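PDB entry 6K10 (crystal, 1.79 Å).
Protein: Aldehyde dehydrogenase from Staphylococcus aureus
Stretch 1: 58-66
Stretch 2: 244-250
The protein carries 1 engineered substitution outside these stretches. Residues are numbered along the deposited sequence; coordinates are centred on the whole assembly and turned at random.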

ATOM      1  N   ASP A  58      30.080 -17.204   1.933  1.00 26.27           N
ATOM      2  CA  ASP A  58      29.454 -16.420   2.992  1.00 25.86           C
ATOM      3  C   ASP A  58      28.384 -17.183   3.762  1.00 26.40           C
ATOM      4  O   ASP A  58      28.225 -16.953   4.967  1.00 26.12           O
ATOM      5  CB  ASP A  58      28.842 -15.138   2.413  1.00 22.98           C
ATOM      6  CG  ASP A  58      29.890 -14.183   1.875  1.00 25.37           C
ATOM      7  OD1 ASP A  58      31.095 -14.457   2.054  1.00 24.54           O
ATOM      8  OD2 ASP A  58      29.505 -13.148   1.289  1.00 23.45           O
ATOM      9  N   LEU A  59      27.650 -18.086   3.108  1.00 23.32           N
ATOM     10  CA  LEU A  59      26.517 -18.764   3.729  1.00 23.06           C
ATOM     11  C   LEU A  59      26.609 -20.283   3.652  1.00 22.22           C
ATOM     12  O   LEU A  59      25.668 -20.970   4.069  1.00 21.97           O
ATOM     13  CB  LEU A  59      25.207 -18.295   3.087  1.00 22.17           C
ATOM     14  CG  LEU A  59      24.756 -16.866   3.397  1.00 24.05           C
ATOM     15  CD1 LEU A  59      23.600 -16.458   2.498  1.00 22.90           C
ATOM     16  CD2 LEU A  59      24.368 -16.739   4.859  1.00 23.47           C
ATOM     17  N   GLY A  60      27.708 -20.828   3.135  1.00 21.83           N
ATOM     18  CA  GLY A  60      27.791 -22.264   2.929  1.00 22.62           C
ATOM     19  C   GLY A  60      26.729 -22.799   1.998  1.00 21.04           C
ATOM     20  O   GLY A  60      26.361 -23.975   2.092  1.00 22.75           O
ATOM     21  N   LYS A  61      26.227 -21.962   1.093  1.00 21.07           N
ATOM     22  CA  LYS A  61      25.081 -22.320   0.270  1.00 18.08           C
ATOM     23  C   LYS A  61      25.530 -23.145  -0.929  1.00 24.79           C
ATOM     24  O   LYS A  61      26.300 -22.667  -1.770  1.00 24.95           O
ATOM     25  CB  LYS A  61      24.345 -21.061  -0.181  1.00 22.72           C
ATOM     26  CG  LYS A  61      22.949 -21.326  -0.718  1.00 23.62           C
ATOM     27  CD  LYS A  61      22.182 -20.027  -0.910  1.00 25.06           C
ATOM     28  CE  LYS A  61      22.005 -19.298   0.413  1.00 25.22           C
ATOM     29  NZ  LYS A  61      20.736 -18.513   0.465  1.00 23.96           N
ATOM     30  N   ASN A  62      25.044 -24.383  -1.005  1.00 22.79           N
ATOM     31  CA  ASN A  62      25.357 -25.258  -2.123  1.00 25.64           C
ATOM     32  C   ASN A  62      24.699 -24.747  -3.403  1.00 25.69           C
ATOM     33  O   ASN A  62      23.705 -24.017  -3.377  1.00 25.55           O
ATOM     34  CB  ASN A  62      24.910 -26.689  -1.817  1.00 27.24           C
ATOM     35  CG  ASN A  62      23.400 -26.845  -1.799  1.00 26.66           C
ATOM     36  OD1 ASN A  62      22.764 -26.970  -2.845  1.00 26.56           O
ATOM     37  ND2 ASN A  62      22.819 -26.841  -0.603  1.00 25.46           N
ATOM     38  N   LYS A  63      25.269 -25.150  -4.542  1.00 26.00           N
ATOM     39  CA  LYS A  63      24.883 -24.544  -5.813  1.00 26.54           C
ATOM     40  C   LYS A  63      23.456 -24.897  -6.221  1.00 23.92           C
ATOM     41  O   LYS A  63      22.804 -24.106  -6.911  1.00 25.15           O
ATOM     42  CB  LYS A  63      25.874 -24.945  -6.907  1.00 31.80           C
ATOM     43  CG  LYS A  63      25.938 -26.430  -7.196  1.00 34.70           C
ATOM     44  CD  LYS A  63      27.129 -26.750  -8.086  1.00 37.78           C
ATOM     45  N   VAL A  64      22.951 -26.065  -5.820  1.00 25.61           N
ATOM     46  CA  VAL A  64      21.560 -26.401  -6.119  1.00 24.69           C
ATOM     47  C   VAL A  64      20.624 -25.456  -5.378  1.00 24.01           C
ATOM     48  O   VAL A  64      19.720 -24.851  -5.968  1.00 23.48           O
ATOM     49  CB  VAL A  64      21.269 -27.871  -5.770  1.00 28.75           C
ATOM     50  CG1 VAL A  64      19.784 -28.170  -5.932  1.00 30.49           C
ATOM     51  CG2 VAL A  64      22.102 -28.797  -6.643  1.00 30.19           C
ATOM     52  N   GLU A  65      20.836 -25.311  -4.070  1.00 24.86           N
ATOM     53  CA  GLU A  65      20.011 -24.405  -3.279  1.00 25.42           C
ATOM     54  C   GLU A  65      20.189 -22.962  -3.731  1.00 23.52           C
ATOM     55  O   GLU A  65      19.218 -22.200  -3.799  1.00 23.55           O
ATOM     56  CB  GLU A  65      20.363 -24.552  -1.799  1.00 26.49           C
ATOM     57  CG  GLU A  65      19.214 -24.289  -0.850  1.00 30.10           C
ATOM     58  CD  GLU A  65      19.660 -24.288   0.597  1.00 29.77           C
ATOM     59  OE1 GLU A  65      19.562 -25.348   1.251  1.00 30.53           O
ATOM     60  OE2 GLU A  65      20.112 -23.229   1.078  1.00 28.51           O
ATOM     61  N   ALA A  66      21.426 -22.570  -4.048  1.00 20.62           N
ATOM     62  CA  ALA A  66      21.684 -21.202  -4.482  1.00 20.24           C
ATOM     63  C   ALA A  66      21.001 -20.896  -5.807  1.00 24.30           C
ATOM     64  O   ALA A  66      20.574 -19.759  -6.038  1.00 22.19           O
ATOM     65  CB  ALA A  66      23.189 -20.960  -4.593  1.00 23.42           C
ATOM     66  N   PHE A 244      15.164 -26.476   7.129  1.00 22.60           N
ATOM     67  CA  PHE A 244      16.612 -26.632   7.115  1.00 23.26           C
ATOM     68  C   PHE A 244      17.252 -26.235   5.793  1.00 21.41           C
ATOM     69  O   PHE A 244      18.479 -26.301   5.668  1.00 22.58           O
ATOM     70  CB  PHE A 244      16.963 -28.067   7.506  1.00 22.12           C
ATOM     71  CG  PHE A 244      16.551 -28.394   8.910  1.00 19.16           C
ATOM     72  CD1 PHE A 244      17.226 -27.831   9.981  1.00 18.51           C
ATOM     73  CD2 PHE A 244      15.452 -29.196   9.161  1.00 19.09           C
ATOM     74  CE1 PHE A 244      16.835 -28.094  11.280  1.00 18.39           C
ATOM     75  CE2 PHE A 244      15.057 -29.466  10.459  1.00 20.24           C
ATOM     76  CZ  PHE A 244      15.752 -28.914  11.519  1.00 21.34           C
ATOM     77  N   THR A 245      16.457 -25.817   4.813  1.00 20.25           N
ATOM     78  CA  THR A 245      16.981 -25.004   3.726  1.00 20.12           C
ATOM     79  C   THR A 245      17.617 -23.742   4.300  1.00 18.76           C
ATOM     80  O   THR A 245      17.057 -23.102   5.195  1.00 25.56           O
ATOM     81  CB  THR A 245      15.857 -24.639   2.751  1.00 21.70           C
ATOM     82  OG1 THR A 245      15.441 -25.808   2.033  1.00 20.97           O
ATOM     83  CG2 THR A 245      16.311 -23.571   1.762  1.00 25.86           C
ATOM     84  N   ASN A 246      18.805 -23.401   3.795  1.00 19.14           N
ATOM     85  CA  ASN A 246      19.561 -22.224   4.238  1.00 20.18           C
ATOM     86  C   ASN A 246      19.864 -22.272   5.734  1.00 20.17           C
ATOM     87  O   ASN A 246      20.023 -21.230   6.377  1.00 21.75           O
ATOM     88  CB  ASN A 246      18.835 -20.923   3.881  1.00 19.88           C
ATOM     89  CG  ASN A 246      19.781 -19.740   3.763  1.00 21.32           C
ATOM     90  OD1 ASN A 246      20.963 -19.901   3.455  1.00 20.94           O
ATOM     91  ND2 ASN A 246      19.263 -18.542   4.012  1.00 19.72           N
ATOM     92  N   ALA A 247      19.944 -23.482   6.292  1.00 20.49           N
ATOM     93  CA  ALA A 247      20.227 -23.690   7.713  1.00 21.34           C
ATOM     94  C   ALA A 247      19.246 -22.924   8.599  1.00 22.43           C
ATOM     95  O   ALA A 247      19.603 -22.414   9.661  1.00 23.02           O
ATOM     96  CB  ALA A 247      21.673 -23.313   8.050  1.00 23.31           C
ATOM     97  N   GLY A 248      17.995 -22.836   8.154  1.00 18.22           N
ATOM     98  CA  GLY A 248      16.962 -22.187   8.936  1.00 20.28           C
ATOM     99  C   GLY A 248      16.926 -20.678   8.852  1.00 19.98           C
ATOM    100  O   GLY A 248      16.078 -20.060   9.508  1.00 20.38           O
ATOM    101  N   GLN A 249      17.802 -20.064   8.062  1.00 19.38           N
ATOM    102  CA  GLN A 249      17.892 -18.607   7.990  1.00 22.02           C
ATOM    103  C   GLN A 249      16.917 -18.087   6.930  1.00 21.97           C
ATOM    104  O   GLN A 249      17.291 -17.578   5.872  1.00 18.46           O
ATOM    105  CB  GLN A 249      19.332 -18.192   7.717  1.00 24.72           C
ATOM    106  CG  GLN A 249      20.292 -18.755   8.764  1.00 22.16           C
ATOM    107  CD  GLN A 249      21.753 -18.598   8.396  1.00 21.53           C
ATOM    108  OE1 GLN A 249      22.477 -17.813   9.008  1.00 21.46           O
ATOM    109  NE2 GLN A 249      22.199 -19.362   7.404  1.00 21.70           N
ATOM    110  N   THR A 250      15.632 -18.228   7.248  1.00 20.86           N
ATOM    111  CA  THR A 250      14.549 -17.872   6.344  1.00 18.38           C
ATOM    112  C   THR A 250      13.409 -17.266   7.149  1.00 17.48           C
ATOM    113  O   THR A 250      13.045 -17.783   8.208  1.00 18.31           O
ATOM    114  CB  THR A 250      14.048 -19.097   5.565  1.00 20.32           C
ATOM    115  OG1 THR A 250      15.163 -19.771   4.968  1.00 21.95           O
ATOM    116  CG2 THR A 250      13.072 -18.682   4.475  1.00 22.57           C
TER
HETATM  117  O   HOH W   1      23.120 -21.590   3.837  1.00 28.08           O
HETATM  118  O   HOH W   2      20.759 -25.796   4.090  1.00 22.01           O
HETATM  119  O   HOH W   3      17.582 -27.049   0.953  1.00 27.96           O

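A turn that bonds most of its NH groups to its own carbonyls can still offer one to a partner far away in sequence, and a buried carboxylate is well suited to accept it. The contact between residues 58-66 and 244-250 of this aldehyde dehydrogenase illustrates the principle. At Phe-244 the side chain leads away from the other stretch, and the link is made by the backbone: water 2 donates to Phe-244 O (2.8 Å) and to Glu-65 OE1 (3.1 Å). Thr-245 packs directly against the same carboxylate, its CG2 lying 3.6 Å from Glu-65 CD, while water 3 donates to both Thr-245 OG1 (2.7 Å) and Glu-65 OE1 (2.6 Å).

Asn-246 is the centre of the contact. Its N donates to both carboxylate oxygens of Glu-65, at 3.3 Å to OE1 and 3.0 Å to OE2. Both bonds are weak: the shorter is bent, at 126°, whereas the longer is nearly straight, at 166°. The donor is thus shared across the carboxylate. Glu-65 is itself anchored at the start of its helix, where its N donates to the capping Asn-62 OD1 (2.8 Å). The Asn-246 side chain turns to Lys-61, whose NZ makes a weak hydrogen bond to Asn-246 OD1 at 3.3 Å; water 1 donates to that same OD1 (2.8 Å) and to Leu-59 O (2.6 Å), tying in the preceding helix.

Ala-247 and Gly-248 make no direct contact, but the turn continues through them, with Gly-248 N donating to Thr-245 O (3.1 Å). Gln-249 then points its CB toward the other stretch, and its NE2 lies 4.2 Å from Leu-59 CD2, a loose van der Waals contact between a polar amide and a methyl group. That amide is held by a bond from Gln-249 NE2 to Asn-246 O (3.0 Å), answered by Asn-246 ND2 to Gln-249 O (2.9 Å). Thr-250 lies beyond reach.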